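Local coordinates for protein 273aa long hypothetical dTDP-4-dehydrorhamnose reductase (Sulfolobus tokodaii, PDB 2GGS) that binds NADPH and is probably a dTDP-4-dehydrorhamnose reductase, an oxidoreductase with a Rossmann-type nucleotide-binding fold, at residues F52-R57 and V92-V97; D99-H104 and E195-R200; L189-L194 and L259-Y264; I204-G209 and S248-S253. All blocks are in the same frame, centred on the assembly; numbering follows the deposited sequence.

How the contacts relate
All four contacts belong to one Rossmann-type fold and form a chain across it. Contact 1 joins two helices on one face of the parallel sheet. Its centre is about 15 Å from that of contact 2, and G95 O and S100 N probably hydrogen-bond between them. Contacts 2 and 3 share helix 186-199 on the other face, and E195 links them through the backbone N of S260 and T261. Contact 4, at the edge strand 203-206, lies about 12 Å centre to centre from contact 3, with V207 touching both A192 and F263. Contacts 1 and 4 are about 29 Å apart between centres. Contact 4 comes nearest the bound NADPH, with the L250 side chain about 7 Å away.

Contact 1 (F52-R57 and V92-V97); sequences FIIKKR and VRAGKV
I53 and I54 of helix 46-56 lean against A94 and V97 of helix 77-97, joining two neighbouring helices on one face of the Rossmann sheet. The two short helical segments run nearly parallel, with an angle of 24° between them, and their axes come within 8.8 Å. That spacing suits the small residues on the second helix. A94 offers a single methyl and G95 no side chain at all, so isoleucines from the first helix can lie close to the backbone there.

I53 is buried. Its chi1 of -73° sets CG1 beside the backbone N and leaves CG2 anti to it; CG2 rests on A94 CB at 3.8 Å, and the same methyl is 3.9 Å from G95 N. CB and CD1 of I53 also lie near the A94 methyl. On the sheet side, I53 touches L4, so this side chain also contacts strand 3-6 beneath.

I54, one residue on, works nearer the surface. Its CG1 and terminal CD1 approach the A94 methyl almost equally, CG1 lying 4.2 Å from A94 CB. No hydrogen bond crosses between the segments, and the interaction is apolar. A polar link is added nearby by a salt bridge from R93 NH2 to E50 of helix 46-56. At the outer end V97, which is exposed, closes the contact loosely: its CG1 methyl is 4.4 Å from I54 CG1, the same carbon that faces A94 O at 4.1 Å.

Contact 2 (D99-H104 and E195-R200); sequences DSYIVH and ELLELR
The guanidinium of R200 turns one face to Y101, with NH1 only 3.4 Å from Y101 CD2. Ring and guanidinium planes are 33° apart, so the two groups are tilted rather than stacked flat, and the side chains slide past each other in opposite directions. Y101 CB lies over the centre of the guanidinium. The arginine also covers the tyrosine nearer its backbone: CG sits 4.2 Å above one face of the ring, toward the rim. V103 CG2 takes the opposite face, 3.7 Å above the plane and likewise offset.

L197 completes this first shell. Its CD2 methyl is 3.7 Å from V103 CG2 and 4.0 Å from Y101 CE2, reaching the ring obliquely. No hydrogen bond joins the two segments.

Y101 CG is anti to its backbone N (chi1 171°), and the ring reaches the helix end. There the buried hydroxyl passes close to R200 C and hydrogen-bonds K201 O just beyond. R200, the first residue to leave helical angles, has positive phi in a Schellman motif, while L197 O lies in plane at the edge of its guanidinium.

Strand 101-107 is held on both flanks by backbone bonds, Y101 and V103 to strand 60-63 and its approach, I102 to L147 of strand 147-151. Helix 186-199 runs nearly antiparallel to it, at 150° between the short segments, and L197 touches I62 while L196 touches I149. On the other face of the strand I102 and H104 meet helix 77-97, giving the alpha/beta/alpha layering of a Rossmann fold.

Contact 3 (L189-L194 and L259-Y264); sequences LASAIL and LSTDFY
A192, midway along helix 186-199, presents its methyl to L259 and F263 of the loop that follows helix 253-258. L259 CD1 comes to 3.8 Å from A192 CB. In the leucine CG lies anti to its carbonyl carbon (chi1 -56°), and CD1 makes the touch.

F263 meets the same methyl differently. CG lies between the backbone N and the carbonyl carbon (chi1 59°); the ring heads away from the helix, and it is CB that touches, 4.1 Å from A192 CB. Within the loop, Y264 CD2 lies 3.7 Å above the centre of one F263 face.

T261 and S191 form the polar part. Both hydroxyls are anti to their backbone N, and they stand 4.0 Å apart. A water joins them instead, 3.1 Å from T261 OG1 and held only weakly by S191 OG.

Farther along the loop, D262 OD1 accepts from Y264 N at 2.9 Å, an Asx turn. The same oxygen stands 3.2 Å above the centre of the Y264 ring, and that ring also forms a cation-pi pair with R256 of helix 253-258.

The loop is tied to the helix one turn on, where the carboxylate of E195 accepts from the backbone N of S260 and T261. V207 packs against A192, L189 and F263. On other sides of helix 186-199, L189 and A190 touch helix 11-20, while L189 and I193 reach strand 147-151 of the central sheet.

Contact 4 (I204-G209 and S248-S253); sequences IIHVAG and SSLDSS
H206 and A208, on an edge strand of the Rossmann sheet and its continuation, meet L250 and S252 in the loop leading into helix 253-258. S252 OG is the polar centre: it accepts from A208 N at 3.0 Å, and a weak, unsettled bond may run from it to H206 O. Water also reaches this hydroxyl, at 2.7 Å, and lies within bonding distance of L250 O and G209 O. A second water bridges the same two carbonyls, weakly on the G209 side.

L250 supplies the apolar part. Its side chain crosses that of H206 at about a right angle, CD1 lying 4.1 Å above one face of the imidazole toward the rim and also 4.0 Å from A208 CB. At the ring edge, H206 ND1 donates weakly to D251 O, 3.4 Å away, and also bonds weakly to Y118 O, while NE2 has its main partner in R150 NH1 of the adjoining strand.

S252 occupies the N-cap position without capping through its own side chain. Just before it, D251 OD1 receives S253 N at 2.8 Å and, on its syn lone pair, S253 OG at 2.6 Å: an Asx turn leading into a helix.

Contact 1 (F52-R57 and V92-V97)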
loop_
_atom_site.group_PDB
_atom_site.type_symbol
_atom_site.label_atom_id
_atom_site.label_comp_id
_atom_site.label_asym_id
_atom_site.label_seq_id
_atom_site.Cartn_x
_atom_site.Cartn_y
_atom_site.Cartn_z
ATOM N N PHE A 52 -1.395 -23.130 -4.253
ATOM C CA PHE A 52 -1.480 -22.749 -2.835
ATOM C C PHE A 52 -2.874 -22.229 -2.540
ATOM O O PHE A 52 -3.505 -22.618 -1.537
ATOM C CB PHE A 52 -0.406 -21.700 -2.516
ATOM C CG PHE A 52 -0.331 -21.345 -1.071
ATOM C CD1 PHE A 52 0.416 -22.118 -0.182
ATOM C CD2 PHE A 52 -1.069 -20.280 -0.578
ATOM C CE1 PHE A 52 0.467 -21.783 1.180
ATOM C CE2 PHE A 52 -1.044 -19.975 0.788
ATOM C CZ PHE A 52 -0.290 -20.709 1.653
ATOM N N ILE A 53 -3.380 -21.381 -3.446
ATOM C CA ILE A 53 -4.688 -20.786 -3.259
ATOM C C ILE A 53 -5.772 -21.850 -3.288
ATOM O O ILE A 53 -6.657 -21.861 -2.433
ATOM C CB ILE A 53 -4.932 -19.670 -4.315
ATOM C CG1 ILE A 53 -4.073 -18.439 -3.958
ATOM C CG2 ILE A 53 -6.423 -19.279 -4.392
ATOM C CD1 ILE A 53 -3.948 -17.391 -5.063
ATOM N N ILE A 54 -5.678 -22.740 -4.279
ATOM C CA ILE A 54 -6.682 -23.778 -4.468
ATOM C C ILE A 54 -6.668 -24.782 -3.304
ATOM O O ILE A 54 -7.734 -25.250 -2.886
ATOM C CB ILE A 54 -6.556 -24.438 -5.864
ATOM C CG1 ILE A 54 -6.858 -23.385 -6.948
ATOM C CG2 ILE A 54 -7.518 -25.652 -6.004
ATOM C CD1 ILE A 54 -6.366 -23.713 -8.316
ATOM N N LYS A 55 -5.475 -25.083 -2.785
ATOM C CA LYS A 55 -5.333 -25.969 -1.617
ATOM C C LYS A 55 -5.825 -25.331 -0.301
ATOM O O LYS A 55 -6.560 -25.968 0.453
ATOM C CB LYS A 55 -3.888 -26.502 -1.473
ATOM C CG LYS A 55 -3.416 -27.408 -2.626
ATOM C CD LYS A 55 -4.231 -28.728 -2.709
ATOM C CE LYS A 55 -4.062 -29.445 -4.069
ATOM N NZ LYS A 55 -2.636 -29.683 -4.414
ATOM N N LYS A 56 -5.437 -24.084 -0.026
ATOM C CA LYS A 56 -5.751 -23.453 1.262
ATOM C C LYS A 56 -7.174 -22.949 1.349
ATOM O O LYS A 56 -7.699 -22.752 2.459
ATOM C CB LYS A 56 -4.768 -22.322 1.570
ATOM C CG LYS A 56 -3.299 -22.746 1.662
ATOM C CD LYS A 56 -3.027 -23.908 2.620
ATOM C CE LYS A 56 -1.526 -24.209 2.637
ATOM N NZ LYS A 56 -1.148 -25.430 3.420
ATOM N N ARG A 57 -7.814 -22.731 0.185
ATOM C CA ARG A 57 -9.233 -22.367 0.131
ATOM C C ARG A 57 -9.595 -21.132 0.987
ATOM O O ARG A 57 -10.505 -21.171 1.818
ATOM C CB ARG A 57 -10.118 -23.582 0.492
ATOM C CG ARG A 57 -9.892 -24.771 -0.495
ATOM C CD ARG A 57 -10.921 -25.889 -0.323
ATOM N NE ARG A 57 -12.294 -25.396 -0.219
ATOM C CZ ARG A 57 -13.061 -25.135 -1.270
ATOM N NH1 ARG A 57 -12.575 -25.291 -2.489
ATOM N NH2 ARG A 57 -14.302 -24.656 -1.111
ATOM N N VAL A 92 -6.163 -13.830 -9.274
ATOM C CA VAL A 92 -7.552 -13.759 -9.751
ATOM C C VAL A 92 -8.019 -15.115 -10.340
ATOM O O VAL A 92 -9.108 -15.587 -10.010
ATOM C CB VAL A 92 -7.731 -12.621 -10.745
ATOM C CG1 VAL A 92 -9.093 -12.710 -11.430
ATOM C CG2 VAL A 92 -7.572 -11.281 -9.984
ATOM N N ARG A 93 -7.164 -15.734 -11.168
ATOM C CA ARG A 93 -7.537 -16.995 -11.812
ATOM C C ARG A 93 -7.820 -18.120 -10.807
ATOM O O ARG A 93 -8.897 -18.740 -10.825
ATOM C CB ARG A 93 -6.478 -17.436 -12.818
ATOM C CG ARG A 93 -6.983 -18.593 -13.651
ATOM C CD ARG A 93 -6.139 -18.763 -14.869
ATOM N NE ARG A 93 -4.785 -19.182 -14.543
ATOM C CZ ARG A 93 -3.912 -19.586 -15.464
ATOM N NH1 ARG A 93 -4.282 -19.620 -16.736
ATOM N NH2 ARG A 93 -2.689 -19.969 -15.135
ATOM N N ALA A 94 -6.852 -18.373 -9.931
ATOM C CA ALA A 94 -7.015 -19.346 -8.841
ATOM C C ALA A 94 -8.135 -19.009 -7.875
ATOM O O ALA A 94 -8.907 -19.902 -7.468
ATOM C CB ALA A 94 -5.703 -19.513 -8.106
ATOM N N GLY A 95 -8.239 -17.730 -7.500
ATOM C CA GLY A 95 -9.355 -17.253 -6.714
ATOM C C GLY A 95 -10.701 -17.620 -7.328
ATOM O O GLY A 95 -11.632 -17.953 -6.605
ATOM N N LYS A 96 -10.810 -17.565 -8.656
ATOM C CA LYS A 96 -12.097 -17.745 -9.320
ATOM C C LYS A 96 -12.559 -19.190 -9.159
ATOM O O LYS A 96 -13.759 -19.462 -9.003
ATOM C CB LYS A 96 -11.986 -17.365 -10.797
ATOM C CG LYS A 96 -13.297 -17.405 -11.601
ATOM C CD LYS A 96 -14.438 -16.628 -10.904
ATOM C CE LYS A 96 -15.680 -16.552 -11.770
ATOM N NZ LYS A 96 -16.138 -17.904 -12.176
ATOM N N VAL A 97 -11.587 -20.087 -9.199
ATOM C CA VAL A 97 -11.847 -21.522 -9.076
ATOM C C VAL A 97 -12.580 -21.843 -7.767
ATOM O O VAL A 97 -13.500 -22.690 -7.749
ATOM C CB VAL A 97 -10.540 -22.325 -9.237
ATOM C CG1 VAL A 97 -10.757 -23.832 -8.929
ATOM C CG2 VAL A 97 -9.982 -22.150 -10.647
#

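Contact 2 (D99-H104 and E195-R200)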
loop_
_atom_site.group_PDB
_atom_site.type_symbol
_atom_site.label_atom_id
_atom_site.label_comp_id
_atom_site.label_asym_id
_atom_site.label_seq_id
_atom_site.Cartn_x
_atom_site.Cartn_y
_atom_site.Cartn_z
ATOM N N ASP A 99 -14.069 -19.353 -5.953
ATOM C CA ASP A 99 -15.061 -18.290 -5.785
ATOM C C ASP A 99 -14.677 -17.382 -4.591
ATOM O O ASP A 99 -15.526 -16.962 -3.815
ATOM C CB ASP A 99 -16.471 -18.882 -5.624
ATOM C CG ASP A 99 -17.540 -17.842 -5.704
ATOM O OD1 ASP A 99 -17.380 -16.875 -6.481
ATOM O OD2 ASP A 99 -18.553 -17.964 -4.998
ATOM N N SER A 100 -13.386 -17.119 -4.446
ATOM C CA SER A 100 -12.894 -16.267 -3.359
ATOM C C SER A 100 -13.283 -14.802 -3.553
ATOM O O SER A 100 -13.470 -14.338 -4.681
ATOM C CB SER A 100 -11.379 -16.306 -3.284
ATOM O OG SER A 100 -10.921 -17.517 -2.741
ATOM N N TYR A 101 -13.392 -14.081 -2.442
ATOM C CA TYR A 101 -13.576 -12.642 -2.498
ATOM C C TYR A 101 -12.158 -12.039 -2.563
ATOM O O TYR A 101 -11.378 -12.220 -1.652
ATOM C CB TYR A 101 -14.346 -12.161 -1.269
ATOM C CG TYR A 101 -14.454 -10.667 -1.058
ATOM C CD1 TYR A 101 -14.771 -9.808 -2.105
ATOM C CD2 TYR A 101 -14.323 -10.127 0.219
ATOM C CE1 TYR A 101 -14.889 -8.439 -1.901
ATOM C CE2 TYR A 101 -14.443 -8.751 0.426
ATOM C CZ TYR A 101 -14.741 -7.929 -0.629
ATOM O OH TYR A 101 -14.861 -6.575 -0.454
ATOM N N ILE A 102 -11.863 -11.334 -3.649
ATOM C CA ILE A 102 -10.511 -10.822 -3.882
ATOM C C ILE A 102 -10.437 -9.325 -3.549
ATOM O O ILE A 102 -11.224 -8.527 -4.076
ATOM C CB ILE A 102 -10.110 -11.043 -5.323
ATOM C CG1 ILE A 102 -10.035 -12.563 -5.605
ATOM C CG2 ILE A 102 -8.764 -10.317 -5.634
ATOM C CD1 ILE A 102 -9.335 -12.906 -6.839
ATOM N N VAL A 103 -9.516 -8.959 -2.660
ATOM C CA VAL A 103 -9.290 -7.545 -2.288
ATOM C C VAL A 103 -7.859 -7.193 -2.658
ATOM O O VAL A 103 -6.911 -7.776 -2.096
ATOM C CB VAL A 103 -9.501 -7.295 -0.748
ATOM C CG1 VAL A 103 -9.210 -5.812 -0.400
ATOM C CG2 VAL A 103 -10.910 -7.719 -0.324
ATOM N N HIS A 104 -7.683 -6.275 -3.608
ATOM C CA HIS A 104 -6.360 -6.017 -4.133
ATOM C C HIS A 104 -5.942 -4.599 -3.698
ATOM O O HIS A 104 -6.724 -3.658 -3.822
ATOM C CB HIS A 104 -6.362 -6.095 -5.673
ATOM C CG HIS A 104 -5.099 -5.573 -6.268
ATOM N ND1 HIS A 104 -3.893 -6.228 -6.095
ATOM C CD2 HIS A 104 -4.820 -4.435 -6.952
ATOM C CE1 HIS A 104 -2.931 -5.515 -6.647
ATOM N NE2 HIS A 104 -3.465 -4.433 -7.197
ATOM N N GLU A 195 -12.988 -3.364 8.225
ATOM C CA GLU A 195 -14.402 -2.915 8.106
ATOM C C GLU A 195 -14.971 -3.208 6.727
ATOM O O GLU A 195 -16.134 -3.629 6.563
ATOM C CB GLU A 195 -14.510 -1.413 8.350
ATOM C CG GLU A 195 -14.937 -1.020 9.724
ATOM C CD GLU A 195 -15.301 0.437 9.789
ATOM O OE1 GLU A 195 -16.463 0.776 9.446
ATOM O OE2 GLU A 195 -14.418 1.235 10.168
ATOM N N LEU A 196 -14.161 -2.951 5.712
ATOM C CA LEU A 196 -14.569 -3.153 4.331
ATOM C C LEU A 196 -14.909 -4.609 4.048
ATOM O O LEU A 196 -15.864 -4.901 3.332
ATOM C CB LEU A 196 -13.480 -2.661 3.371
ATOM C CG LEU A 196 -13.470 -1.149 3.171
ATOM C CD1 LEU A 196 -12.242 -0.678 2.364
ATOM C CD2 LEU A 196 -14.770 -0.696 2.521
ATOM N N LEU A 197 -14.094 -5.510 4.602
ATOM C CA LEU A 197 -14.263 -6.957 4.439
ATOM C C LEU A 197 -15.638 -7.433 4.816
ATOM O O LEU A 197 -16.288 -8.130 4.025
ATOM C CB LEU A 197 -13.256 -7.714 5.308
ATOM C CG LEU A 197 -11.820 -7.678 4.808
ATOM C CD1 LEU A 197 -11.050 -8.849 5.389
ATOM C CD2 LEU A 197 -11.788 -7.722 3.295
ATOM N N GLU A 198 -16.035 -7.092 6.046
ATOM C CA GLU A 198 -17.334 -7.456 6.583
ATOM C C GLU A 198 -18.400 -7.056 5.586
ATOM O O GLU A 198 -19.345 -7.801 5.385
ATOM C CB GLU A 198 -17.622 -6.822 7.985
ATOM C CG GLU A 198 -16.579 -5.823 8.551
ATOM C CD GLU A 198 -17.183 -4.574 9.287
ATOM O OE1 GLU A 198 -16.943 -4.423 10.526
ATOM O OE2 GLU A 198 -17.857 -3.725 8.626
ATOM N N LEU A 199 -18.218 -5.890 4.949
ATOM C CA LEU A 199 -19.192 -5.306 4.018
ATOM C C LEU A 199 -19.236 -5.934 2.627
ATOM O O LEU A 199 -20.197 -5.708 1.890
ATOM C CB LEU A 199 -18.975 -3.793 3.890
ATOM C CG LEU A 199 -19.166 -2.964 5.162
ATOM C CD1 LEU A 199 -18.731 -1.542 4.944
ATOM C CD2 LEU A 199 -20.609 -3.018 5.681
ATOM N N ARG A 200 -18.212 -6.700 2.254
ATOM C CA ARG A 200 -18.130 -7.297 0.904
ATOM C C ARG A 200 -18.309 -6.276 -0.231
ATOM O O ARG A 200 -18.887 -6.563 -1.273
ATOM C CB ARG A 200 -19.067 -8.518 0.734
ATOM C CG ARG A 200 -18.483 -9.786 1.298
ATOM C CD ARG A 200 -18.676 -10.997 0.370
ATOM N NE ARG A 200 -17.995 -12.222 0.844
ATOM C CZ ARG A 200 -17.066 -12.281 1.807
ATOM N NH1 ARG A 200 -16.654 -11.189 2.444
ATOM N NH2 ARG A 200 -16.536 -13.447 2.146
#

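Contact 3 (L189-L194 and L259-Y264)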
loop_
_atom_site.group_PDB
_atom_site.type_symbol
_atom_site.label_atom_id
_atom_site.label_comp_id
_atom_site.label_asym_id
_atom_site.label_seq_id
_atom_site.Cartn_x
_atom_site.Cartn_y
_atom_site.Cartn_z
ATOM N N LEU A 189 -4.996 1.979 8.048
ATOM C CA LEU A 189 -5.373 1.307 6.786
ATOM C C LEU A 189 -5.886 -0.112 7.073
ATOM O O LEU A 189 -6.896 -0.515 6.536
ATOM C CB LEU A 189 -4.192 1.282 5.803
ATOM C CG LEU A 189 -4.600 0.632 4.471
ATOM C CD1 LEU A 189 -5.920 1.214 3.863
ATOM C CD2 LEU A 189 -3.451 0.733 3.483
ATOM N N ALA A 190 -5.200 -0.872 7.933
ATOM C CA ALA A 190 -5.635 -2.252 8.250
ATOM C C ALA A 190 -7.023 -2.269 8.881
ATOM O O ALA A 190 -7.865 -3.085 8.500
ATOM C CB ALA A 190 -4.660 -2.896 9.143
ATOM N N SER A 191 -7.238 -1.336 9.811
ATOM C CA SER A 191 -8.537 -1.202 10.480
ATOM C C SER A 191 -9.651 -0.906 9.453
ATOM O O SER A 191 -10.749 -1.502 9.538
ATOM C CB SER A 191 -8.465 -0.136 11.565
ATOM O OG SER A 191 -9.746 0.010 12.166
ATOM N N ALA A 192 -9.372 -0.033 8.483
ATOM C CA ALA A 192 -10.341 0.254 7.421
ATOM C C ALA A 192 -10.637 -0.963 6.590
ATOM O O ALA A 192 -11.791 -1.268 6.292
ATOM C CB ALA A 192 -9.870 1.395 6.557
ATOM N N ILE A 193 -9.574 -1.703 6.223
ATOM C CA ILE A 193 -9.749 -2.869 5.384
ATOM C C ILE A 193 -10.603 -3.930 6.090
ATOM O O ILE A 193 -11.528 -4.489 5.471
ATOM C CB ILE A 193 -8.371 -3.416 4.897
ATOM C CG1 ILE A 193 -7.762 -2.420 3.892
ATOM C CG2 ILE A 193 -8.532 -4.840 4.247
ATOM C CD1 ILE A 193 -6.248 -2.643 3.555
ATOM N N LEU A 194 -10.359 -4.148 7.389
ATOM C CA LEU A 194 -11.202 -5.033 8.188
ATOM C C LEU A 194 -12.688 -4.645 8.084
ATOM O O LEU A 194 -13.546 -5.513 7.893
ATOM C CB LEU A 194 -10.800 -5.008 9.648
ATOM C CG LEU A 194 -10.828 -6.350 10.401
ATOM C CD1 LEU A 194 -10.540 -6.203 11.877
ATOM C CD2 LEU A 194 -12.107 -7.118 10.186
ATOM N N LEU A 259 -17.277 3.992 6.084
ATOM C CA LEU A 259 -16.614 3.446 7.237
ATOM C C LEU A 259 -16.852 4.274 8.492
ATOM O O LEU A 259 -16.923 5.518 8.445
ATOM C CB LEU A 259 -15.117 3.321 6.944
ATOM C CG LEU A 259 -14.814 2.490 5.695
ATOM C CD1 LEU A 259 -13.320 2.447 5.483
ATOM C CD2 LEU A 259 -15.376 1.059 5.767
ATOM N N SER A 260 -16.955 3.578 9.619
ATOM C CA SER A 260 -17.144 4.271 10.904
ATOM C C SER A 260 -15.871 4.920 11.411
ATOM O O SER A 260 -15.903 6.065 11.905
ATOM C CB SER A 260 -17.680 3.318 11.959
ATOM O OG SER A 260 -18.880 2.754 11.486
ATOM N N THR A 261 -14.767 4.190 11.268
ATOM C CA THR A 261 -13.461 4.555 11.838
ATOM C C THR A 261 -12.772 5.735 11.140
ATOM O O THR A 261 -12.825 5.851 9.918
ATOM C CB THR A 261 -12.487 3.346 11.826
ATOM O OG1 THR A 261 -11.400 3.592 12.735
ATOM C CG2 THR A 261 -11.914 3.040 10.381
ATOM N N ASP A 262 -12.147 6.610 11.930
ATOM C CA ASP A 262 -11.339 7.693 11.373
ATOM C C ASP A 262 -9.995 7.092 10.968
ATOM O O ASP A 262 -9.087 6.983 11.786
ATOM C CB ASP A 262 -11.130 8.838 12.392
ATOM C CG ASP A 262 -10.239 9.938 11.863
ATOM O OD1 ASP A 262 -9.562 9.723 10.847
ATOM O OD2 ASP A 262 -10.207 11.068 12.427
ATOM N N PHE A 263 -9.892 6.736 9.694
ATOM C CA PHE A 263 -8.673 6.152 9.133
ATOM C C PHE A 263 -7.762 7.222 8.569
ATOM O O PHE A 263 -6.674 6.914 8.104
ATOM C CB PHE A 263 -9.046 5.147 8.034
ATOM C CG PHE A 263 -9.834 5.755 6.890
ATOM C CD1 PHE A 263 -9.208 6.451 5.859
ATOM C CD2 PHE A 263 -11.228 5.665 6.876
ATOM C CE1 PHE A 263 -9.947 7.007 4.803
ATOM C CE2 PHE A 263 -11.962 6.205 5.816
ATOM C CZ PHE A 263 -11.347 6.897 4.822
ATOM N N TYR A 264 -8.216 8.488 8.574
ATOM C CA TYR A 264 -7.574 9.510 7.770
ATOM C C TYR A 264 -6.770 10.587 8.514
ATOM O O TYR A 264 -5.770 11.074 7.996
ATOM C CB TYR A 264 -8.596 10.190 6.858
ATOM C CG TYR A 264 -9.872 10.513 7.582
ATOM C CD1 TYR A 264 -10.012 11.715 8.272
ATOM C CD2 TYR A 264 -10.940 9.617 7.563
ATOM C CE1 TYR A 264 -11.212 12.011 8.940
ATOM C CE2 TYR A 264 -12.142 9.900 8.248
ATOM C CZ TYR A 264 -12.252 11.100 8.923
ATOM O OH TYR A 264 -13.435 11.354 9.601
HETATM O O HOH W 1 -8.546 2.776 13.444
#

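Contact 4 (I204-G209 and S248-S253)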
loop_
_atom_site.group_PDB
_atom_site.type_symbol
_atom_site.label_atom_id
_atom_site.label_comp_id
_atom_site.label_asym_id
_atom_site.label_seq_id
_atom_site.Cartn_x
_atom_site.Cartn_y
_atom_site.Cartn_z
ATOM N N ILE A 204 -13.926 -0.072 -7.002
ATOM C CA ILE A 204 -12.690 0.599 -6.580
ATOM C C ILE A 204 -13.033 1.510 -5.396
ATOM O O ILE A 204 -14.131 2.060 -5.346
ATOM C CB ILE A 204 -12.084 1.437 -7.717
ATOM C CG1 ILE A 204 -11.891 0.566 -8.960
ATOM C CG2 ILE A 204 -10.747 2.068 -7.277
ATOM C CD1 ILE A 204 -11.443 1.315 -10.172
ATOM N N ILE A 205 -12.139 1.616 -4.420
ATOM C CA ILE A 205 -12.373 2.512 -3.266
ATOM C C ILE A 205 -11.041 3.110 -2.847
ATOM O O ILE A 205 -10.037 2.404 -2.841
ATOM C CB ILE A 205 -13.123 1.828 -2.082
ATOM C CG1 ILE A 205 -13.556 2.826 -0.982
ATOM C CG2 ILE A 205 -12.260 0.725 -1.429
ATOM C CD1 ILE A 205 -14.461 2.168 0.085
ATOM N N HIS A 206 -11.038 4.409 -2.568
ATOM C CA HIS A 206 -9.838 5.090 -2.051
ATOM C C HIS A 206 -9.866 5.124 -0.551
ATOM O O HIS A 206 -10.843 5.610 0.051
ATOM C CB HIS A 206 -9.727 6.521 -2.579
ATOM C CG HIS A 206 -9.381 6.592 -4.029
ATOM N ND1 HIS A 206 -9.277 7.777 -4.715
ATOM C CD2 HIS A 206 -9.122 5.606 -4.930
ATOM C CE1 HIS A 206 -8.956 7.522 -5.978
ATOM N NE2 HIS A 206 -8.815 6.214 -6.119
ATOM N N VAL A 207 -8.805 4.638 0.083
ATOM C CA VAL A 207 -8.693 4.710 1.544
ATOM C C VAL A 207 -7.280 5.248 1.869
ATOM O O VAL A 207 -6.309 4.499 1.845
ATOM C CB VAL A 207 -8.935 3.337 2.251
ATOM C CG1 VAL A 207 -8.888 3.496 3.749
ATOM C CG2 VAL A 207 -10.267 2.691 1.836
ATOM N N ALA A 208 -7.166 6.550 2.159
ATOM C CA ALA A 208 -5.879 7.161 2.496
ATOM C C ALA A 208 -6.055 8.351 3.446
ATOM O O ALA A 208 -7.174 8.604 3.914
ATOM C CB ALA A 208 -5.135 7.587 1.235
ATOM N N GLY A 209 -4.956 9.036 3.732
ATOM C CA GLY A 209 -4.926 10.059 4.783
ATOM C C GLY A 209 -5.343 11.427 4.264
ATOM O O GLY A 209 -5.868 11.553 3.195
ATOM N N SER A 248 -0.180 13.562 -5.518
ATOM C CA SER A 248 -0.901 12.270 -5.683
ATOM C C SER A 248 -1.942 12.067 -4.574
ATOM O O SER A 248 -2.474 10.976 -4.363
ATOM C CB SER A 248 0.123 11.122 -5.750
ATOM O OG SER A 248 0.817 11.008 -4.535
ATOM N N SER A 249 -2.303 13.154 -3.874
ATOM C CA SER A 249 -3.267 12.996 -2.807
ATOM C C SER A 249 -4.537 12.352 -3.358
ATOM O O SER A 249 -4.896 12.569 -4.537
ATOM C CB SER A 249 -3.591 14.350 -2.151
ATOM O OG SER A 249 -4.046 15.257 -3.116
ATOM N N LEU A 250 -5.194 11.556 -2.503
ATOM C CA LEU A 250 -6.462 10.892 -2.859
ATOM C C LEU A 250 -7.656 11.510 -2.170
ATOM O O LEU A 250 -7.562 11.956 -1.034
ATOM C CB LEU A 250 -6.432 9.400 -2.491
ATOM C CG LEU A 250 -5.273 8.631 -3.118
ATOM C CD1 LEU A 250 -5.521 7.147 -2.675
ATOM C CD2 LEU A 250 -5.290 8.818 -4.638
ATOM N N ASP A 251 -8.773 11.510 -2.884
ATOM C CA ASP A 251 -10.059 11.879 -2.313
ATOM C C ASP A 251 -10.717 10.612 -1.801
ATOM O O ASP A 251 -11.072 9.737 -2.592
ATOM C CB ASP A 251 -10.907 12.616 -3.364
ATOM C CG ASP A 251 -12.285 13.000 -2.830
ATOM O OD1 ASP A 251 -12.674 12.572 -1.733
ATOM O OD2 ASP A 251 -13.006 13.714 -3.546
ATOM N N SER A 252 -10.772 10.469 -0.480
ATOM C CA SER A 252 -11.338 9.268 0.164
ATOM C C SER A 252 -12.758 9.542 0.673
ATOM O O SER A 252 -13.214 8.875 1.597
ATOM C CB SER A 252 -10.454 8.739 1.317
ATOM O OG SER A 252 -9.157 8.303 0.868
ATOM N N SER A 253 -13.453 10.508 0.057
ATOM C CA SER A 253 -14.805 10.877 0.564
ATOM C C SER A 253 -15.759 9.702 0.615
ATOM O O SER A 253 -16.519 9.571 1.583
ATOM C CB SER A 253 -15.413 12.041 -0.231
ATOM O OG SER A 253 -14.583 13.195 -0.156
HETATM O O HOH W 2 -7.334 10.237 1.125
HETATM O O HOH W 3 -6.215 13.682 0.584
#